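Local coordinates for chromosome-partitioning protein Spo0J (PDB 1VZ0) that binds the centromere-like DNA site parS through a helix-turn-helix, stimulates the ATPase Soj, and acts in chromosome segregation, at the interface of chains A and B. Residues are numbered along the deposited sequence; one frame, centred on the assembly and turned at random. Chains: chain A/B, Chromosome-partitioning protein Spo0J.

Contact 1: the interface of chains A and B. Residues chain A 32-36; chain B 66, 68, 73-74.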
loop_
_atom_site.group_PDB
_atom_site.type_symbol
_atom_site.label_atom_id
_atom_site.label_comp_id
_atom_site.label_asym_id
_atom_site.label_seq_id
_atom_site.Cartn_x
_atom_site.Cartn_y
_atom_site.Cartn_z
ATOM N N ARG A 32 -2.267 -22.583 11.170
ATOM C CA ARG A 32 -1.045 -22.276 10.439
ATOM C C ARG A 32 -1.201 -21.026 9.566
ATOM O O ARG A 32 -2.316 -20.599 9.268
ATOM C CB ARG A 32 -0.610 -23.479 9.598
ATOM C CG ARG A 32 -1.513 -23.831 8.432
ATOM C CD ARG A 32 -0.870 -24.945 7.614
ATOM N NE ARG A 32 -1.551 -25.192 6.345
ATOM C CZ ARG A 32 -1.093 -26.017 5.407
ATOM N NH1 ARG A 32 -1.769 -26.191 4.278
ATOM N NH2 ARG A 32 0.048 -26.666 5.595
ATOM N N PRO A 33 -0.076 -20.428 9.140
ATOM C CA PRO A 33 -0.087 -19.221 8.309
ATOM C C PRO A 33 -0.786 -19.353 6.965
ATOM O O PRO A 33 -0.865 -20.443 6.400
ATOM C CB PRO A 33 1.396 -18.898 8.159
ATOM C CG PRO A 33 2.027 -20.248 8.171
ATOM C CD PRO A 33 1.303 -20.925 9.309
ATOM N N ASN A 34 -1.286 -18.227 6.462
ATOM C CA ASN A 34 -1.971 -18.198 5.178
ATOM C C ASN A 34 -0.924 -18.190 4.067
ATOM O O ASN A 34 -0.149 -17.247 3.943
ATOM C CB ASN A 34 -2.866 -16.952 5.083
ATOM C CG ASN A 34 -3.687 -16.908 3.791
ATOM O OD1 ASN A 34 -4.590 -16.079 3.636
ATOM N ND2 ASN A 34 -3.371 -17.795 2.861
ATOM N N PRO A 35 -0.879 -19.256 3.251
ATOM C CA PRO A 35 0.080 -19.372 2.148
ATOM C C PRO A 35 -0.249 -18.472 0.958
ATOM O O PRO A 35 0.579 -18.292 0.068
ATOM C CB PRO A 35 0.009 -20.850 1.790
ATOM C CG PRO A 35 -1.438 -21.159 2.023
ATOM C CD PRO A 35 -1.716 -20.465 3.343
ATOM N N ARG A 36 -1.459 -17.918 0.944
ATOM C CA ARG A 36 -1.882 -17.030 -0.131
ATOM C C ARG A 36 -1.458 -15.613 0.235
ATOM O O ARG A 36 -1.982 -15.028 1.182
ATOM C CB ARG A 36 -3.404 -17.067 -0.301
ATOM C CG ARG A 36 -3.960 -18.444 -0.564
ATOM C CD ARG A 36 -5.423 -18.522 -0.186
ATOM N NE ARG A 36 -5.729 -19.862 0.289
ATOM C CZ ARG A 36 -5.557 -20.288 1.536
ATOM N NH1 ARG A 36 -5.856 -21.536 1.844
ATOM N NH2 ARG A 36 -5.125 -19.473 2.480
ATOM N N ARG B 66 -9.834 -22.093 7.808
ATOM C CA ARG B 66 -10.444 -23.234 7.146
ATOM C C ARG B 66 -9.750 -24.483 7.674
ATOM O O ARG B 66 -8.589 -24.432 8.093
ATOM C CB ARG B 66 -10.288 -23.153 5.622
ATOM C CG ARG B 66 -8.879 -23.386 5.096
ATOM C CD ARG B 66 -8.914 -23.543 3.578
ATOM N NE ARG B 66 -7.608 -23.862 3.017
ATOM C CZ ARG B 66 -7.429 -24.408 1.818
ATOM N NH1 ARG B 66 -6.203 -24.668 1.383
ATOM N NH2 ARG B 66 -8.481 -24.706 1.056
ATOM N N GLN B 68 -7.667 -27.829 7.967
ATOM C CA GLN B 68 -6.487 -28.340 7.273
ATOM C C GLN B 68 -5.778 -29.418 8.082
ATOM O O GLN B 68 -5.250 -29.151 9.163
ATOM C CB GLN B 68 -5.503 -27.209 6.970
ATOM C CG GLN B 68 -5.672 -26.595 5.592
ATOM C CD GLN B 68 -5.312 -27.560 4.476
ATOM O OE1 GLN B 68 -5.891 -28.640 4.363
ATOM N NE2 GLN B 68 -4.347 -27.174 3.646
ATOM N N GLU B 73 -5.891 -23.580 8.728
ATOM C CA GLU B 73 -5.054 -22.726 7.896
ATOM C C GLU B 73 -5.706 -21.346 7.852
ATOM O O GLU B 73 -6.900 -21.231 7.592
ATOM C CB GLU B 73 -4.955 -23.305 6.485
ATOM C CG GLU B 73 -4.107 -22.495 5.516
ATOM C CD GLU B 73 -3.994 -23.165 4.157
ATOM O OE1 GLU B 73 -2.956 -23.795 3.863
ATOM O OE2 GLU B 73 -4.959 -23.076 3.381
ATOM N N LEU B 74 -4.921 -20.308 8.118
ATOM C CA LEU B 74 -5.431 -18.939 8.117
ATOM C C LEU B 74 -5.961 -18.572 6.738
ATOM O O LEU B 74 -5.314 -18.848 5.734
ATOM C CB LEU B 74 -4.318 -17.966 8.495
ATOM C CG LEU B 74 -4.652 -16.779 9.406
ATOM C CD1 LEU B 74 -3.866 -15.563 8.920
ATOM C CD2 LEU B 74 -6.149 -16.484 9.405
#
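B:Glu73 holds its CG opposite the backbone N (chi1 180°) and runs out straight, which carries its carboxylate between the guanidinium groups of A:Arg32 and A:Arg36. A:Arg32, also stretched from CG to NE, lies with its guanidinium plane only 8° from that of the carboxylate but displaced above it. Its NH1 therefore meets OE1 of B:Glu73 at 2.7 Å from above the carboxylate plane, a salt bridge with a bent hydrogen bond; A:Arg32 is poorly ordered, so its tip is uncertain. A:Arg36 bends at chi3 and turns its guanidinium steeply against the carboxylate, 77° between planes, pairing with OE2 in a salt bridge modelled too short to be trusted. Within chain B, B:Arg66 grips OE2 of B:Glu73 side-on, NE and NH1 each 2.8 Å from it and both from one face. This second-shell grip probably fixes the carboxylate's rotation, and the anion would offset the gathered arginines. The ring of A:Pro35 packs on the acid, CD to CD of B:Glu73 3.6 Å. The charged cluster probably braces the N-terminal dimer interface, whose pairing may require DNA. Next to it strand 31-32 of one subunit pairs in parallel with strand 71-76 of the other, where B:Leu74 N donates to A:Arg32 O at 2.9 Å.

Contact 2: the interface of chains A and B. Residues chain A 65, 71-72, 94, 96; chain B 24, 26, 30.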
loop_
_atom_site.group_PDB
_atom_site.type_symbol
_atom_site.label_atom_id
_atom_site.label_comp_id
_atom_site.label_asym_id
_atom_site.label_seq_id
_atom_site.Cartn_x
_atom_site.Cartn_y
_atom_site.Cartn_z
ATOM N N VAL A 65 21.110 9.261 -5.923
ATOM C CA VAL A 65 22.026 8.664 -4.968
ATOM C C VAL A 65 22.930 9.686 -4.293
ATOM O O VAL A 65 23.053 10.839 -4.734
ATOM C CB VAL A 65 22.932 7.598 -5.640
ATOM C CG1 VAL A 65 22.082 6.587 -6.397
ATOM C CG2 VAL A 65 23.925 8.263 -6.583
ATOM N N GLY A 71 31.517 3.844 -2.417
ATOM C CA GLY A 71 30.641 3.971 -3.567
ATOM C C GLY A 71 29.511 4.953 -3.339
ATOM O O GLY A 71 29.738 6.075 -2.868
ATOM N N TYR A 72 28.292 4.530 -3.665
ATOM C CA TYR A 72 27.121 5.378 -3.496
ATOM C C TYR A 72 25.962 4.628 -2.854
ATOM O O TYR A 72 25.893 3.396 -2.876
ATOM C CB TYR A 72 26.653 5.939 -4.836
ATOM C CG TYR A 72 27.747 6.557 -5.668
ATOM C CD1 TYR A 72 28.545 5.771 -6.496
ATOM C CD2 TYR A 72 28.007 7.916 -5.607
ATOM C CE1 TYR A 72 29.579 6.325 -7.237
ATOM C CE2 TYR A 72 29.038 8.483 -6.345
ATOM C CZ TYR A 72 29.823 7.680 -7.155
ATOM O OH TYR A 72 30.870 8.227 -7.864
ATOM N N ALA A 94 22.122 8.252 -13.260
ATOM C CA ALA A 94 21.870 8.645 -11.881
ATOM C C ALA A 94 22.213 10.097 -11.629
ATOM O O ALA A 94 22.922 10.728 -12.413
ATOM C CB ALA A 94 22.667 7.750 -10.928
ATOM N N VAL A 96 23.762 12.433 -8.593
ATOM C CA VAL A 96 24.456 12.398 -7.313
ATOM C C VAL A 96 24.279 13.699 -6.548
ATOM O O VAL A 96 24.497 14.776 -7.091
ATOM C CB VAL A 96 25.964 12.190 -7.507
ATOM C CG1 VAL A 96 26.655 12.030 -6.145
ATOM C CG2 VAL A 96 26.205 10.996 -8.398
ATOM N N VAL B 24 24.796 11.398 -14.450
ATOM C CA VAL B 24 25.958 10.610 -14.844
ATOM C C VAL B 24 25.629 9.130 -14.919
ATOM O O VAL B 24 24.577 8.690 -14.467
ATOM C CB VAL B 24 27.129 10.805 -13.852
ATOM C CG1 VAL B 24 27.557 12.261 -13.847
ATOM C CG2 VAL B 24 26.702 10.377 -12.446
ATOM N N LEU B 26 26.543 5.554 -13.641
ATOM C CA LEU B 26 27.240 4.849 -12.566
ATOM C C LEU B 26 27.060 3.339 -12.635
ATOM O O LEU B 26 26.022 2.846 -13.077
ATOM C CB LEU B 26 26.738 5.329 -11.195
ATOM C CG LEU B 26 26.937 6.789 -10.774
ATOM C CD1 LEU B 26 26.265 7.040 -9.422
ATOM C CD2 LEU B 26 28.423 7.092 -10.689
ATOM N N SER B 30 28.270 -0.320 -7.778
ATOM C CA SER B 30 28.771 0.670 -6.849
ATOM C C SER B 30 27.651 1.479 -6.173
ATOM O O SER B 30 27.899 2.524 -5.576
ATOM C CB SER B 30 29.812 1.568 -7.546
ATOM O OG SER B 30 29.222 2.439 -8.475
#
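Strand 24-27 of chain B joins strand 91-96 of chain A in antiparallel pairing, B:Val24 and A:Ala94 exchanging two backbone hydrogen bonds, N of each to O of the other, both 2.8 Å. Further along, the short 3-10 helix 28-30 ends at B:Ser30, whose carbonyl O takes the amide N of A:Tyr72 at 2.8 Å and so fastens the start of strand 71-76. Between these backbone ties B:Leu26 packs into an apolar patch of chain A. With CG opposite its own carbonyl carbon (chi1 -63°), it crosses the A:Tyr72 side chain at about a right angle and turns both methyls to chain A. CD1 sits over the centre of the A:Tyr72 ring, 3.9 Å from the centroid, a CH-pi contact, while CD2 lies toward the phenol end, 3.7 Å from CE1. The same CD1 meets CG2 of A:Val65 tip to tip at 3.9 Å, and also touches the methyl of A:Ala94 and CG2 of A:Val96. One leucine branch is thus enclosed by residues from three strands of the partner, which suggests that it helps dock the N-terminal strand. At the rim of the tyrosine, B:Ser30 lies in the ring plane, its hydroxyl OG 3.9 Å from CD1 of A:Tyr72.

Contact 3: the interface of chains A and B. Residues chain A 26, 30-32; chain B 65, 71-72, 74.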
loop_
_atom_site.group_PDB
_atom_site.type_symbol
_atom_site.label_atom_id
_atom_site.label_comp_id
_atom_site.label_asym_id
_atom_site.label_seq_id
_atom_site.Cartn_x
_atom_site.Cartn_y
_atom_site.Cartn_z
ATOM N N LEU A 26 -10.248 -21.278 19.674
ATOM C CA LEU A 26 -9.425 -22.417 19.304
ATOM C C LEU A 26 -7.946 -22.146 19.541
ATOM O O LEU A 26 -7.503 -20.996 19.519
ATOM C CB LEU A 26 -9.680 -22.810 17.844
ATOM C CG LEU A 26 -9.973 -21.708 16.830
ATOM C CD1 LEU A 26 -8.828 -20.721 16.840
ATOM C CD2 LEU A 26 -10.171 -22.306 15.434
ATOM N N SER A 30 -2.875 -24.286 16.561
ATOM C CA SER A 30 -3.469 -25.220 15.608
ATOM C C SER A 30 -3.784 -24.531 14.276
ATOM O O SER A 30 -4.217 -25.181 13.315
ATOM C CB SER A 30 -4.750 -25.830 16.187
ATOM O OG SER A 30 -5.773 -24.861 16.322
ATOM N N ILE A 31 -3.558 -23.216 14.229
ATOM C CA ILE A 31 -3.821 -22.412 13.037
ATOM C C ILE A 31 -2.521 -22.018 12.348
ATOM O O ILE A 31 -1.763 -21.206 12.876
ATOM C CB ILE A 31 -4.571 -21.126 13.406
ATOM C CG1 ILE A 31 -5.904 -21.475 14.063
ATOM C CG2 ILE A 31 -4.783 -20.273 12.171
ATOM C CD1 ILE A 31 -6.638 -20.278 14.601
ATOM N N ARG A 32 -2.267 -22.583 11.170
ATOM C CA ARG A 32 -1.045 -22.276 10.439
ATOM C C ARG A 32 -1.201 -21.026 9.566
ATOM O O ARG A 32 -2.316 -20.599 9.268
ATOM C CB ARG A 32 -0.610 -23.479 9.598
ATOM C CG ARG A 32 -1.513 -23.831 8.432
ATOM C CD ARG A 32 -0.870 -24.945 7.614
ATOM N NE ARG A 32 -1.551 -25.192 6.345
ATOM C CZ ARG A 32 -1.093 -26.017 5.407
ATOM N NH1 ARG A 32 -1.769 -26.191 4.278
ATOM N NH2 ARG A 32 0.048 -26.666 5.595
ATOM N N VAL B 65 -10.588 -18.848 9.363
ATOM C CA VAL B 65 -9.787 -20.017 9.035
ATOM C C VAL B 65 -10.567 -21.112 8.320
ATOM O O VAL B 65 -11.796 -21.064 8.220
ATOM C CB VAL B 65 -9.181 -20.625 10.312
ATOM C CG1 VAL B 65 -8.420 -19.556 11.076
ATOM C CG2 VAL B 65 -10.284 -21.204 11.191
ATOM N N GLY B 71 -5.180 -29.539 12.004
ATOM C CA GLY B 71 -5.744 -28.288 12.498
ATOM C C GLY B 71 -6.392 -27.354 11.482
ATOM O O GLY B 71 -7.326 -27.742 10.778
ATOM N N TYR B 72 -5.905 -26.113 11.413
ATOM C CA TYR B 72 -6.462 -25.125 10.489
ATOM C C TYR B 72 -5.417 -24.308 9.733
ATOM O O TYR B 72 -4.230 -24.328 10.054
ATOM C CB TYR B 72 -7.367 -24.146 11.235
ATOM C CG TYR B 72 -8.288 -24.783 12.243
ATOM C CD1 TYR B 72 -7.821 -25.157 13.500
ATOM C CD2 TYR B 72 -9.630 -25.001 11.945
ATOM C CE1 TYR B 72 -8.669 -25.729 14.441
ATOM C CE2 TYR B 72 -10.487 -25.571 12.875
ATOM C CZ TYR B 72 -10.001 -25.930 14.120
ATOM O OH TYR B 72 -10.851 -26.475 15.048
ATOM N N LEU B 74 -4.921 -20.308 8.118
ATOM C CA LEU B 74 -5.431 -18.939 8.117
ATOM C C LEU B 74 -5.961 -18.572 6.738
ATOM O O LEU B 74 -5.314 -18.848 5.734
ATOM C CB LEU B 74 -4.318 -17.966 8.495
ATOM C CG LEU B 74 -4.652 -16.779 9.406
ATOM C CD1 LEU B 74 -3.866 -15.563 8.920
ATOM C CD2 LEU B 74 -6.149 -16.484 9.405
#
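Backbone hydrogen bonds tie A:Ser30 and A:Arg32 to B:Tyr72 in a parallel beta bridge centred on A:Ile31. The amide N of B:Tyr72 gives to A:Ser30 O at 2.7 Å, and its carbonyl O takes A:Arg32 N at 2.9 Å. The second bond is straight at the hydrogen, 176°, yet its donor stands above the carbonyl plane.

Apolar contacts flank the bridge. A:Leu26 comes from the opposite direction and sets CD2 over one face of the B:Tyr72 ring, off centre toward the rim, 3.9 Å from the centroid; its CG lies between the backbone N and the carbonyl carbon (chi1 35°), which turns CD2 to the ring. A:Ile31 crosses B:Val65 at about a right angle, its CG2 3.9 Å from CG1 of the valine. With an alanine in place of B:Tyr72 the backbone pairing could persist, but A:Leu26 CD2 would probably lose the ring face it rests on and be freer to turn.

A polar group also meets the ring: the hydroxyl OG of A:Ser30 rests beside it without a bond, 3.5 Å from CD1 of B:Tyr72.

In the fold, the 3-10 helix 28-30 and strand 31-32 of chain A lie along strand 71-76 of chain B, with strand 63-68 beside it.

Contact 1 and contact 3 are neighbours, their C-alpha centres about 7 Å apart, and share A:Arg32 and B:Leu74; together they form one continuous seam between strand 31-32 of chain A and strand 71-76 of chain B. Contact 2 lies about 43 Å from contact 1 and 48 Å from contact 3, centre to centre of their C-alpha atoms. There the chains exchange roles, and the N-terminal segment of B docks on A around the same tyrosine position. In this assembly the subunits clasp each other; the homodimer is probably formed by the C-terminal region, and N-terminal pairing may require DNA binding.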